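Local coordinates for protein acylneuraminate lyase (Mycoplasma synoviae, PDB 4N4P) that is a lyase of the dihydrodipicolinate synthetase family, folded as a TIM barrel with extra C-terminal helices and assembled from four copies of one chain, at residues D5-L10 against T78-I83; T51-L56 against G252-L257; Y212-K217 against A259-H264. All blocks are in the same frame, centred on the assembly; numbering follows the deposited sequence.

From the N terminus, contact 1 opens at 5-10 and closes at 78-83. It ties the lead-in to the first barrel strand to the third strand. Contact 2 opens inside that span, at 51-56 after the second strand, and closes at 252-257, so it crosses contact 1. It joins a barrel loop to helix 253-263. Contact 3 opens at 212-217, before contact 2 has closed, and ends at 259-264. These two also cross and share helix 253-263. Contacts 1 and 3 follow in series. None is nested. All three touch: Gln82 packs on Phe54, Leu10 on Tyr212 and Ala216, and Leu257 on Val214.

Contact 1: D5-L10 against T78-I83; sequences DKFKGL and TLIAQI
Thr78 has OG1 beside its own backbone N (chi1 -57°) and CG2 anti to that N. This chi1 aims the hydroxyl at Lys6 and the methyl at Phe7. Phe7 has its ring carbon CG beside its backbone N, which lets the ring swing in toward 78-83. The fold is a TIM barrel. The 3-10 turn 5-7 leads into the first strand, 9-12, and 78-82 is the third; strand 44-47 runs between them. The turn meets the third strand where that strand begins.

Thr78 OG1 donates to Lys6 O at 2.7 Å. The C=O...OG1 angle is 134°, and the donor is tilted 21° from the carbonyl plane. Lys6 CB lies 3.6 Å from Thr78 OG1, at the side of this bond. Lys6 CG sits over one face of the Phe7 ring, near its rim, 3.7 Å above the plane. Lys6 NZ makes a salt bridge to Asp104, which also accepts from Leu79 N. Lys8 N bonds to Asp5 O at 3.1 Å and closes the turn.

The Phe7 ring also touches Ala105 of the fourth strand. Thr78 CG2 reaches Phe7 CE1 obliquely at 3.8 Å. Ile80 CD1 lies at the ring edge, near its plane, 4.0 Å from Phe7 CD1.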
ATOM      1  N   ASP A   5     -37.524   6.497   3.661  1.00 12.64           N
ATOM      2  CA  ASP A   5     -38.027   5.152   3.916  1.00 13.35           C
ATOM      3  C   ASP A   5     -37.999   4.243   2.689  1.00 12.08           C
ATOM      4  O   ASP A   5     -37.742   3.044   2.815  1.00 12.17           O
ATOM      5  CB  ASP A   5     -39.411   5.201   4.537  1.00 13.63           C
ATOM      6  CG  ASP A   5     -39.384   5.670   5.991  1.00 15.65           C
ATOM      7  OD1 ASP A   5     -38.299   5.960   6.572  1.00 16.49           O
ATOM      8  OD2 ASP A   5     -40.483   5.736   6.558  1.00 19.40           O
ATOM      9  N   LYS A   6     -38.181   4.809   1.495  1.00 11.78           N
ATOM     10  CA  LYS A   6     -38.136   3.987   0.299  1.00 12.17           C
ATOM     11  C   LYS A   6     -36.718   3.486  -0.033  1.00 11.07           C
ATOM     12  O   LYS A   6     -36.558   2.668  -0.937  1.00 11.15           O
ATOM     13  CB  LYS A   6     -38.709   4.723  -0.911  1.00 13.11           C
ATOM     14  CG  LYS A   6     -37.783   5.802  -1.432  1.00 13.90           C
ATOM     15  CD  LYS A   6     -38.514   6.999  -2.018  1.00 20.82           C
ATOM     16  CE  LYS A   6     -38.671   6.949  -3.470  1.00 20.94           C
ATOM     17  NZ  LYS A   6     -38.777   8.307  -4.110  1.00 17.38           N
ATOM     18  N   PHE A   7     -35.718   3.968   0.696  1.00  9.99           N
ATOM     19  CA  PHE A   7     -34.344   3.519   0.455  1.00  9.61           C
ATOM     20  C   PHE A   7     -33.866   2.526   1.512  1.00  9.58           C
ATOM     21  O   PHE A   7     -32.678   2.194   1.565  1.00  8.67           O
ATOM     22  CB  PHE A   7     -33.403   4.702   0.404  1.00  9.27           C
ATOM     23  CG  PHE A   7     -33.675   5.627  -0.750  1.00  9.21           C
ATOM     24  CD1 PHE A   7     -33.319   5.238  -2.055  1.00  8.40           C
ATOM     25  CD2 PHE A   7     -34.262   6.878  -0.540  1.00 10.82           C
ATOM     26  CE1 PHE A   7     -33.530   6.075  -3.120  1.00 10.22           C
ATOM     27  CE2 PHE A   7     -34.504   7.729  -1.621  1.00  8.61           C
ATOM     28  CZ  PHE A   7     -34.126   7.328  -2.917  1.00  8.95           C
ATOM     29  N   LYS A   8     -34.789   2.073   2.340  1.00  8.87           N
ATOM     30  CA  LYS A   8     -34.481   1.036   3.344  1.00 10.69           C
ATOM     31  C   LYS A   8     -34.485  -0.328   2.701  1.00  9.84           C
ATOM     32  O   LYS A   8     -35.320  -0.610   1.832  1.00 10.24           O
ATOM     33  CB  LYS A   8     -35.499   1.081   4.466  1.00 11.25           C
ATOM     34  CG  LYS A   8     -35.315   2.350   5.310  1.00 15.01           C
ATOM     35  CD  LYS A   8     -36.381   2.551   6.377  1.00 19.37           C
ATOM     36  CE  LYS A   8     -36.001   3.759   7.229  1.00 21.08           C
ATOM     37  NZ  LYS A   8     -36.868   3.820   8.456  1.00 25.52           N
ATOM     38  N   GLY A   9     -33.563  -1.181   3.141  1.00  9.26           N
ATOM     39  CA  GLY A   9     -33.605  -2.582   2.792  1.00  8.60           C
ATOM     40  C   GLY A   9     -32.573  -2.973   1.746  1.00  8.50           C
ATOM     41  O   GLY A   9     -31.477  -2.381   1.665  1.00  8.64           O
ATOM     42  N   LEU A  10     -32.928  -3.970   0.934  1.00  7.59           N
ATOM     43  CA  LEU A  10     -31.963  -4.546   0.001  1.00  7.80           C
ATOM     44  C   LEU A  10     -32.164  -4.081  -1.432  1.00  7.74           C
ATOM     45  O   LEU A  10     -33.269  -4.180  -1.984  1.00  7.16           O
ATOM     46  CB  LEU A  10     -32.028  -6.066   0.025  1.00  7.68           C
ATOM     47  CG  LEU A  10     -31.681  -6.720   1.352  1.00  8.45           C
ATOM     48  CD1 LEU A  10     -31.844  -8.252   1.175  1.00  7.59           C
ATOM     49  CD2 LEU A  10     -30.239  -6.366   1.774  1.00  8.99           C
ATOM     50  N   THR A  78     -38.231   0.414  -5.367  1.00  8.54           N
ATOM     51  CA  THR A  78     -37.448   1.656  -5.538  1.00  9.36           C
ATOM     52  C   THR A  78     -36.398   1.414  -6.612  1.00  9.38           C
ATOM     53  O   THR A  78     -35.856   0.315  -6.674  1.00  9.06           O
ATOM     54  CB  THR A  78     -36.792   2.020  -4.195  1.00  8.61           C
ATOM     55  OG1 THR A  78     -37.840   2.149  -3.206  1.00  8.91           O
ATOM     56  CG2 THR A  78     -35.971   3.349  -4.262  1.00  8.87           C
ATOM     57  N   LEU A  79     -36.136   2.418  -7.445  1.00  8.99           N
ATOM     58  CA  LEU A  79     -35.113   2.275  -8.493  1.00  9.51           C
ATOM     59  C   LEU A  79     -34.040   3.319  -8.371  1.00  9.09           C
ATOM     60  O   LEU A  79     -34.325   4.487  -8.202  1.00 10.19           O
ATOM     61  CB  LEU A  79     -35.742   2.369  -9.889  1.00 10.22           C
ATOM     62  CG  LEU A  79     -36.750   1.283 -10.307  1.00  9.06           C
ATOM     63  CD1 LEU A  79     -37.293   1.557 -11.697  1.00  9.94           C
ATOM     64  CD2 LEU A  79     -36.146  -0.128 -10.233  1.00 11.79           C
ATOM     65  N   ILE A  80     -32.788   2.886  -8.479  1.00  8.67           N
ATOM     66  CA  ILE A  80     -31.647   3.778  -8.519  1.00  8.09           C
ATOM     67  C   ILE A  80     -30.830   3.422  -9.741  1.00  8.61           C
ATOM     68  O   ILE A  80     -30.575   2.255  -9.984  1.00  8.78           O
ATOM     69  CB  ILE A  80     -30.759   3.652  -7.257  1.00  8.19           C
ATOM     70  CG1 ILE A  80     -31.597   3.831  -5.976  1.00  7.67           C
ATOM     71  CG2 ILE A  80     -29.636   4.674  -7.300  1.00  7.70           C
ATOM     72  CD1 ILE A  80     -30.807   3.612  -4.696  1.00  8.35           C
ATOM     73  N   ALA A  81     -30.446   4.429 -10.528  1.00  9.47           N
ATOM     74  CA  ALA A  81     -29.614   4.213 -11.713  1.00 10.02           C
ATOM     75  C   ALA A  81     -28.244   4.839 -11.544  1.00 10.20           C
ATOM     76  O   ALA A  81     -28.136   6.033 -11.296  1.00 10.46           O
ATOM     77  CB  ALA A  81     -30.290   4.840 -12.971  1.00 10.33           C
ATOM     78  N   GLN A  82     -27.197   4.033 -11.715  1.00  9.76           N
ATOM     79  CA  GLN A  82     -25.824   4.556 -11.759  1.00  9.13           C
ATOM     80  C   GLN A  82     -25.619   5.049 -13.187  1.00  9.43           C
ATOM     81  O   GLN A  82     -25.830   4.287 -14.124  1.00  9.71           O
ATOM     82  CB  GLN A  82     -24.828   3.432 -11.442  1.00  9.87           C
ATOM     83  CG  GLN A  82     -23.419   3.917 -11.088  1.00  8.85           C
ATOM     84  CD  GLN A  82     -22.707   4.566 -12.249  1.00 12.02           C
ATOM     85  OE1 GLN A  82     -22.149   5.644 -12.110  1.00 11.68           O
ATOM     86  NE2 GLN A  82     -22.699   3.898 -13.403  1.00 11.93           N
ATOM     87  N   ILE A  83     -25.263   6.326 -13.360  1.00  9.58           N
ATOM     88  CA  ILE A  83     -25.314   6.941 -14.689  1.00 10.36           C
ATOM     89  C   ILE A  83     -23.998   7.617 -15.048  1.00 11.50           C
ATOM     90  O   ILE A  83     -23.886   8.262 -16.092  1.00 12.83           O
ATOM     91  CB  ILE A  83     -26.474   7.970 -14.775  1.00 10.28           C
ATOM     92  CG1 ILE A  83     -26.285   9.062 -13.719  1.00 12.46           C
ATOM     93  CG2 ILE A  83     -27.840   7.249 -14.627  1.00  9.45           C
ATOM     94  CD1 ILE A  83     -26.837  10.406 -14.173  1.00 17.34           C
TER

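Contact 2: T51-L56 against G252-L257; sequences TGEFLL and GLMQSL
Met254 meets Thr51 and Glu53 across this contact, and Leu257 meets Thr51. The second segment starts at Gly252, the N-cap residue of helix 253-263. Gly252 N is bonded to the hydroxyl of Tyr278. Gly252 O takes two donors from Ser256, the backbone N at 2.9 Å and OG at 2.7 Å. They come from opposite faces of the carbonyl plane, with OG 38° out of it. Leu253 aims its CB toward the loop but packs on Leu248 of helix 231-248.

Met254 does most of the touching. Its chain is bent twice, at chi2 (79°) and chi3 (83°), and so folds along the backbone of the loop. Met254 CG is close to Thr51 O, at 3.2 Å. Met254 SD lies 4.0 Å from Thr51 CG2, and the terminal methyl CE goes on to Glu53 CG at 4.1 Å. Glu53 and Met254 lie alongside, pointing opposite ways, which puts Glu53 OE2 4.1 Å from Met254 CB. The carboxylate is held elsewhere: OE2 by a salt bridge to Lys258, OE1 by the backbone N of Arg272.

Loop 51-56 follows the second strand of the TIM barrel, at the C-terminal end where such barrels carry their active sites. Helix 253-263 belongs to the C-terminal helices added to the barrel in this family. The CB of Gln255 points away from the loop, and its NE2 donates to Trp276 O. Gln255 also packs on Glu120 of the second subunit, while Phe54 packs on Tyr114 of that subunit. Leu257, one turn after Leu253, crosses Thr51 at about a right angle, with Leu257 CD1 4.0 Å from Thr51 CG2.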
ATOM      1  N   THR A  51     -21.601  -3.929 -11.315  1.00  9.00           N
ATOM      2  CA  THR A  51     -22.134  -5.284 -11.415  1.00  9.17           C
ATOM      3  C   THR A  51     -23.004  -5.432 -12.645  1.00  9.48           C
ATOM      4  O   THR A  51     -23.188  -6.535 -13.155  1.00 10.14           O
ATOM      5  CB  THR A  51     -22.951  -5.676 -10.153  1.00  9.55           C
ATOM      6  OG1 THR A  51     -22.166  -5.360  -8.991  1.00  9.71           O
ATOM      7  CG2 THR A  51     -23.246  -7.164 -10.171  1.00 10.78           C
ATOM      8  N   GLY A  52     -23.522  -4.300 -13.120  1.00  9.85           N
ATOM      9  CA  GLY A  52     -24.292  -4.239 -14.377  1.00 10.05           C
ATOM     10  C   GLY A  52     -23.430  -4.055 -15.623  1.00 10.53           C
ATOM     11  O   GLY A  52     -23.951  -3.791 -16.697  1.00 10.12           O
ATOM     12  N   GLU A  53     -22.111  -4.222 -15.472  1.00 10.24           N
ATOM     13  CA  GLU A  53     -21.167  -4.111 -16.574  1.00 11.27           C
ATOM     14  C   GLU A  53     -21.290  -2.789 -17.333  1.00 11.50           C
ATOM     15  O   GLU A  53     -21.185  -2.763 -18.565  1.00 11.81           O
ATOM     16  CB  GLU A  53     -21.328  -5.324 -17.521  1.00 10.89           C
ATOM     17  CG  GLU A  53     -20.883  -6.622 -16.826  1.00 11.46           C
ATOM     18  CD  GLU A  53     -21.256  -7.879 -17.611  1.00 13.53           C
ATOM     19  OE1 GLU A  53     -20.591  -8.162 -18.615  1.00 11.39           O
ATOM     20  OE2 GLU A  53     -22.188  -8.593 -17.207  1.00 14.09           O
ATOM     21  N   PHE A  54     -21.508  -1.693 -16.601  1.00 11.37           N
ATOM     22  CA  PHE A  54     -21.894  -0.446 -17.262  1.00 11.66           C
ATOM     23  C   PHE A  54     -20.833   0.046 -18.225  1.00 11.99           C
ATOM     24  O   PHE A  54     -21.177   0.619 -19.241  1.00 11.88           O
ATOM     25  CB  PHE A  54     -22.275   0.675 -16.280  1.00 11.99           C
ATOM     26  CG  PHE A  54     -21.119   1.318 -15.608  1.00 11.91           C
ATOM     27  CD1 PHE A  54     -20.761   2.627 -15.935  1.00 14.21           C
ATOM     28  CD2 PHE A  54     -20.402   0.636 -14.626  1.00 12.39           C
ATOM     29  CE1 PHE A  54     -19.694   3.235 -15.323  1.00 13.04           C
ATOM     30  CE2 PHE A  54     -19.322   1.226 -14.002  1.00 13.53           C
ATOM     31  CZ  PHE A  54     -18.966   2.540 -14.351  1.00 12.48           C
ATOM     32  N   LEU A  55     -19.565  -0.173 -17.899  1.00 12.58           N
ATOM     33  CA  LEU A  55     -18.465   0.223 -18.803  1.00 13.98           C
ATOM     34  C   LEU A  55     -18.447  -0.509 -20.131  1.00 13.56           C
ATOM     35  O   LEU A  55     -17.762  -0.079 -21.083  1.00 13.69           O
ATOM     36  CB  LEU A  55     -17.096   0.099 -18.129  1.00 14.85           C
ATOM     37  CG  LEU A  55     -16.769   1.170 -17.085  1.00 16.66           C
ATOM     38  CD1 LEU A  55     -15.331   1.012 -16.695  1.00 21.39           C
ATOM     39  CD2 LEU A  55     -17.060   2.588 -17.597  1.00 17.41           C
ATOM     40  N   LEU A  56     -19.197  -1.597 -20.209  1.00 12.59           N
ATOM     41  CA  LEU A  56     -19.273  -2.412 -21.412  1.00 12.77           C
ATOM     42  C   LEU A  56     -20.545  -2.128 -22.195  1.00 12.81           C
ATOM     43  O   LEU A  56     -20.817  -2.768 -23.216  1.00 12.75           O
ATOM     44  CB  LEU A  56     -19.202  -3.908 -21.049  1.00 12.25           C
ATOM     45  CG  LEU A  56     -18.046  -4.280 -20.131  1.00 12.48           C
ATOM     46  CD1 LEU A  56     -17.999  -5.787 -19.876  1.00 11.40           C
ATOM     47  CD2 LEU A  56     -16.732  -3.795 -20.696  1.00 11.67           C
ATOM     48  N   GLY A 252     -15.975 -16.147 -11.554  1.00 11.78           N
ATOM     49  CA  GLY A 252     -16.322 -14.762 -11.819  1.00 11.01           C
ATOM     50  C   GLY A 252     -17.666 -14.378 -11.221  1.00 10.57           C
ATOM     51  O   GLY A 252     -18.629 -15.110 -11.352  1.00 10.45           O
ATOM     52  N   LEU A 253     -17.727 -13.208 -10.591  1.00  9.86           N
ATOM     53  CA  LEU A 253     -18.947 -12.767  -9.910  1.00  9.49           C
ATOM     54  C   LEU A 253     -20.144 -12.672 -10.859  1.00  9.35           C
ATOM     55  O   LEU A 253     -21.176 -13.315 -10.631  1.00  9.25           O
ATOM     56  CB  LEU A 253     -18.711 -11.420  -9.219  1.00  9.64           C
ATOM     57  CG  LEU A 253     -19.958 -10.771  -8.597  1.00  9.52           C
ATOM     58  CD1 LEU A 253     -20.506 -11.626  -7.420  1.00 10.78           C
ATOM     59  CD2 LEU A 253     -19.643  -9.315  -8.165  1.00 12.36           C
ATOM     60  N   MET A 254     -20.019 -11.870 -11.916  1.00  9.23           N
ATOM     61  CA  MET A 254     -21.181 -11.664 -12.811  1.00 10.51           C
ATOM     62  C   MET A 254     -21.576 -12.952 -13.541  1.00 10.93           C
ATOM     63  O   MET A 254     -22.776 -13.238 -13.704  1.00  9.91           O
ATOM     64  CB  MET A 254     -20.933 -10.515 -13.791  1.00 10.45           C
ATOM     65  CG  MET A 254     -21.277  -9.146 -13.179  1.00 12.28           C
ATOM     66  SD  MET A 254     -19.976  -8.548 -12.096  1.00 15.43           S
ATOM     67  CE  MET A 254     -18.948  -7.838 -13.395  1.00 16.73           C
ATOM     68  N   GLN A 255     -20.567 -13.736 -13.944  1.00 10.18           N
ATOM     69  CA  GLN A 255     -20.825 -15.028 -14.595  1.00 10.10           C
ATOM     70  C   GLN A 255     -21.600 -15.949 -13.660  1.00  9.92           C
ATOM     71  O   GLN A 255     -22.501 -16.661 -14.104  1.00  9.76           O
ATOM     72  CB  GLN A 255     -19.517 -15.726 -14.988  1.00  9.76           C
ATOM     73  CG  GLN A 255     -18.641 -14.932 -15.983  1.00 11.59           C
ATOM     74  CD  GLN A 255     -17.583 -14.093 -15.284  1.00 13.44           C
ATOM     75  OE1 GLN A 255     -17.851 -13.503 -14.238  1.00 13.21           O
ATOM     76  NE2 GLN A 255     -16.360 -14.042 -15.859  1.00 12.22           N
ATOM     77  N   SER A 256     -21.229 -15.933 -12.377  1.00  8.74           N
ATOM     78  CA  SER A 256     -21.868 -16.780 -11.378  1.00  8.16           C
ATOM     79  C   SER A 256     -23.288 -16.328 -11.086  1.00  7.89           C
ATOM     80  O   SER A 256     -24.213 -17.159 -11.008  1.00  7.30           O
ATOM     81  CB  SER A 256     -21.056 -16.763 -10.085  1.00  7.92           C
ATOM     82  OG  SER A 256     -19.790 -17.354 -10.292  1.00  8.80           O
ATOM     83  N   LEU A 257     -23.465 -15.025 -10.901  1.00  6.90           N
ATOM     84  CA  LEU A 257     -24.828 -14.498 -10.674  1.00  6.98           C
ATOM     85  C   LEU A 257     -25.741 -14.854 -11.859  1.00  8.51           C
ATOM     86  O   LEU A 257     -26.870 -15.313 -11.680  1.00  8.32           O
ATOM     87  CB  LEU A 257     -24.818 -12.983 -10.449  1.00  7.22           C
ATOM     88  CG  LEU A 257     -24.124 -12.492  -9.165  1.00  7.00           C
ATOM     89  CD1 LEU A 257     -24.062 -10.927  -9.167  1.00  9.12           C
ATOM     90  CD2 LEU A 257     -24.859 -13.002  -7.943  1.00  7.88           C
TER

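Contact 3: Y212-K217 against A259-H264; sequences YNVNAK and AIMRLH
Val214, Met261 and Ile260 carry this contact between two helices. Helix 212-227 follows the last strand of the TIM barrel, and helix 253-263 is one of the C-terminal helices laid against the barrel. The axes of the two short helical segments approach to 10.4 Å, with 62° between their directions.

Val214 is the centre. Its CG1 stands beside its backbone N and faces both partners on the other helix. Ile260 CG2 is 3.7 Å from Val214 CG1, and the two side chains cross at about a right angle. The other branches meet as well, with Ile260 CD1 4.1 Å from Val214 CG2. Tyr244 of helix 231-248 also touches Val214, so a third helix takes part in the apolar layer.

The chain of Met261 runs straight beyond CG (chi2 -173°), which carries the methyl to the start of the opposite segment. Met261 CG passes Val214 CG1 at 4.1 Å. Met261 CE then reaches Asn213 CB at 3.7 Å. Asn213 also packs on Pro12 of the first strand.

Ile260 has a second role at the end of its helix. His264 ND1 donates to Ile260 O at 2.8 Å, nearly straight at 170°, with that oxygen lying in the plane of the imidazole.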
ATOM      1  N   TYR A 212     -26.888  -9.645  -3.399  1.00  7.10           N
ATOM      2  CA  TYR A 212     -28.322  -9.701  -3.092  1.00  7.24           C
ATOM      3  C   TYR A 212     -29.131 -10.078  -4.326  1.00  7.95           C
ATOM      4  O   TYR A 212     -30.327 -10.330  -4.214  1.00  7.82           O
ATOM      5  CB  TYR A 212     -28.852  -8.373  -2.511  1.00  7.68           C
ATOM      6  CG  TYR A 212     -27.957  -7.803  -1.428  1.00  7.95           C
ATOM      7  CD1 TYR A 212     -27.510  -8.615  -0.369  1.00  9.22           C
ATOM      8  CD2 TYR A 212     -27.542  -6.467  -1.469  1.00  7.27           C
ATOM      9  CE1 TYR A 212     -26.662  -8.104   0.640  1.00  9.06           C
ATOM     10  CE2 TYR A 212     -26.691  -5.942  -0.472  1.00  8.56           C
ATOM     11  CZ  TYR A 212     -26.249  -6.776   0.567  1.00  9.30           C
ATOM     12  OH  TYR A 212     -25.413  -6.270   1.543  1.00  8.15           O
ATOM     13  N   ASN A 213     -28.485 -10.113  -5.495  1.00  7.58           N
ATOM     14  CA  ASN A 213     -29.153 -10.593  -6.711  1.00  8.39           C
ATOM     15  C   ASN A 213     -29.750 -11.994  -6.532  1.00  8.48           C
ATOM     16  O   ASN A 213     -30.794 -12.299  -7.113  1.00  8.47           O
ATOM     17  CB  ASN A 213     -28.203 -10.617  -7.929  1.00  8.77           C
ATOM     18  CG  ASN A 213     -28.035  -9.253  -8.599  1.00 10.14           C
ATOM     19  OD1 ASN A 213     -26.989  -8.576  -8.452  1.00 14.48           O
ATOM     20  ND2 ASN A 213     -29.025  -8.865  -9.380  1.00  9.49           N
ATOM     21  N   VAL A 214     -29.080 -12.864  -5.771  1.00  7.69           N
ATOM     22  CA  VAL A 214     -29.535 -14.249  -5.672  1.00  7.36           C
ATOM     23  C   VAL A 214     -29.658 -14.739  -4.217  1.00  8.12           C
ATOM     24  O   VAL A 214     -30.160 -15.841  -3.970  1.00  8.76           O
ATOM     25  CB  VAL A 214     -28.652 -15.234  -6.524  1.00  7.14           C
ATOM     26  CG1 VAL A 214     -28.663 -14.811  -7.995  1.00  8.26           C
ATOM     27  CG2 VAL A 214     -27.199 -15.287  -5.977  1.00  6.40           C
ATOM     28  N   ASN A 215     -29.239 -13.912  -3.262  1.00  7.96           N
ATOM     29  CA  ASN A 215     -29.359 -14.283  -1.860  1.00  7.46           C
ATOM     30  C   ASN A 215     -29.947 -13.199  -0.980  1.00  8.51           C
ATOM     31  O   ASN A 215     -29.487 -12.988   0.161  1.00  7.55           O
ATOM     32  CB  ASN A 215     -28.038 -14.795  -1.277  1.00  7.90           C
ATOM     33  CG  ASN A 215     -28.249 -15.649  -0.053  1.00  8.25           C
ATOM     34  OD1 ASN A 215     -29.402 -15.958   0.310  1.00  9.01           O
ATOM     35  ND2 ASN A 215     -27.153 -16.061   0.592  1.00  9.83           N
ATOM     36  N   ALA A 216     -30.991 -12.531  -1.484  1.00  8.90           N
ATOM     37  CA  ALA A 216     -31.720 -11.570  -0.660  1.00  9.74           C
ATOM     38  C   ALA A 216     -32.258 -12.244   0.597  1.00 10.63           C
ATOM     39  O   ALA A 216     -32.315 -11.620   1.646  1.00 10.51           O
ATOM     40  CB  ALA A 216     -32.879 -10.904  -1.464  1.00 10.68           C
ATOM     41  N   LYS A 217     -32.646 -13.522   0.498  1.00 10.81           N
ATOM     42  CA  LYS A 217     -33.170 -14.222   1.670  1.00 11.38           C
ATOM     43  C   LYS A 217     -32.130 -14.267   2.814  1.00 10.04           C
ATOM     44  O   LYS A 217     -32.460 -13.992   3.982  1.00  9.23           O
ATOM     45  CB  LYS A 217     -33.618 -15.646   1.318  1.00 12.94           C
ATOM     46  CG  LYS A 217     -34.251 -16.395   2.488  1.00 16.36           C
ATOM     47  CD  LYS A 217     -34.947 -17.669   2.024  1.00 22.94           C
ATOM     48  CE  LYS A 217     -34.015 -18.842   2.051  1.00 27.69           C
ATOM     49  NZ  LYS A 217     -34.803 -20.115   1.958  1.00 32.38           N
ATOM     50  N   ALA A 259     -25.385 -17.245 -14.103  1.00  8.89           N
ATOM     51  CA  ALA A 259     -25.595 -18.696 -14.133  1.00  8.75           C
ATOM     52  C   ALA A 259     -26.626 -19.173 -13.122  1.00  8.71           C
ATOM     53  O   ALA A 259     -27.443 -20.073 -13.404  1.00  7.76           O
ATOM     54  CB  ALA A 259     -24.271 -19.431 -13.922  1.00  8.34           C
ATOM     55  N   ILE A 260     -26.587 -18.575 -11.931  1.00  8.46           N
ATOM     56  CA  ILE A 260     -27.567 -18.908 -10.890  1.00  9.52           C
ATOM     57  C   ILE A 260     -28.960 -18.516 -11.346  1.00 10.18           C
ATOM     58  O   ILE A 260     -29.902 -19.295 -11.228  1.00 10.72           O
ATOM     59  CB  ILE A 260     -27.182 -18.310  -9.523  1.00  9.20           C
ATOM     60  CG1 ILE A 260     -25.903 -19.008  -9.024  1.00  8.86           C
ATOM     61  CG2 ILE A 260     -28.351 -18.468  -8.504  1.00 11.25           C
ATOM     62  CD1 ILE A 260     -25.179 -18.261  -7.861  1.00  7.34           C
ATOM     63  N   MET A 261     -29.083 -17.316 -11.895  1.00 10.90           N
ATOM     64  CA  MET A 261     -30.365 -16.895 -12.443  1.00 11.27           C
ATOM     65  C   MET A 261     -30.840 -17.834 -13.539  1.00 11.62           C
ATOM     66  O   MET A 261     -31.997 -18.272 -13.489  1.00 12.26           O
ATOM     67  CB  MET A 261     -30.315 -15.452 -12.922  1.00 11.17           C
ATOM     68  CG  MET A 261     -30.198 -14.488 -11.764  1.00 11.00           C
ATOM     69  SD  MET A 261     -30.362 -12.812 -12.376  1.00 12.83           S
ATOM     70  CE  MET A 261     -29.905 -11.834 -10.936  1.00 13.08           C
ATOM     71  N   ARG A 262     -29.955 -18.169 -14.487  1.00 12.36           N
ATOM     72  CA  ARG A 262     -30.323 -19.110 -15.567  1.00 13.45           C
ATOM     73  C   ARG A 262     -30.806 -20.444 -15.024  1.00 13.47           C
ATOM     74  O   ARG A 262     -31.786 -21.009 -15.524  1.00 13.92           O
ATOM     75  CB  ARG A 262     -29.156 -19.349 -16.527  1.00 13.20           C
ATOM     76  CG  ARG A 262     -28.789 -18.116 -17.348  1.00 13.29           C
ATOM     77  CD  ARG A 262     -27.954 -18.526 -18.561  1.00 13.54           C
ATOM     78  NE  ARG A 262     -26.769 -19.295 -18.194  1.00 12.06           N
ATOM     79  CZ  ARG A 262     -25.604 -18.765 -17.809  1.00 13.22           C
ATOM     80  NH1 ARG A 262     -25.457 -17.439 -17.672  1.00 14.05           N
ATOM     81  NH2 ARG A 262     -24.590 -19.569 -17.508  1.00  9.69           N
ATOM     82  N   LEU A 263     -30.106 -20.955 -14.012  1.00 13.65           N
ATOM     83  CA  LEU A 263     -30.490 -22.187 -13.305  1.00 14.40           C
ATOM     84  C   LEU A 263     -31.903 -22.088 -12.721  1.00 14.55           C
ATOM     85  O   LEU A 263     -32.591 -23.101 -12.600  1.00 14.63           O
ATOM     86  CB  LEU A 263     -29.488 -22.505 -12.185  1.00 13.98           C
ATOM     87  CG  LEU A 263     -29.719 -23.751 -11.323  1.00 16.61           C
ATOM     88  CD1 LEU A 263     -29.600 -25.015 -12.196  1.00 15.72           C
ATOM     89  CD2 LEU A 263     -28.713 -23.776 -10.140  1.00 15.80           C
ATOM     90  N   HIS A 264     -32.324 -20.879 -12.356  1.00 15.03           N
ATOM     91  CA  HIS A 264     -33.678 -20.663 -11.822  1.00 15.71           C
ATOM     92  C   HIS A 264     -34.689 -20.279 -12.918  1.00 16.12           C
ATOM     93  O   HIS A 264     -35.771 -19.751 -12.605  1.00 15.95           O
ATOM     94  CB  HIS A 264     -33.639 -19.600 -10.731  1.00 16.65           C
ATOM     95  CG  HIS A 264     -33.013 -20.085  -9.466  1.00 17.48           C
ATOM     96  ND1 HIS A 264     -31.648 -20.212  -9.310  1.00 20.94           N
ATOM     97  CD2 HIS A 264     -33.568 -20.525  -8.315  1.00 21.06           C
ATOM     98  CE1 HIS A 264     -31.390 -20.690  -8.105  1.00 19.36           C
ATOM     99  NE2 HIS A 264     -32.538 -20.887  -7.481  1.00 21.88           N
TER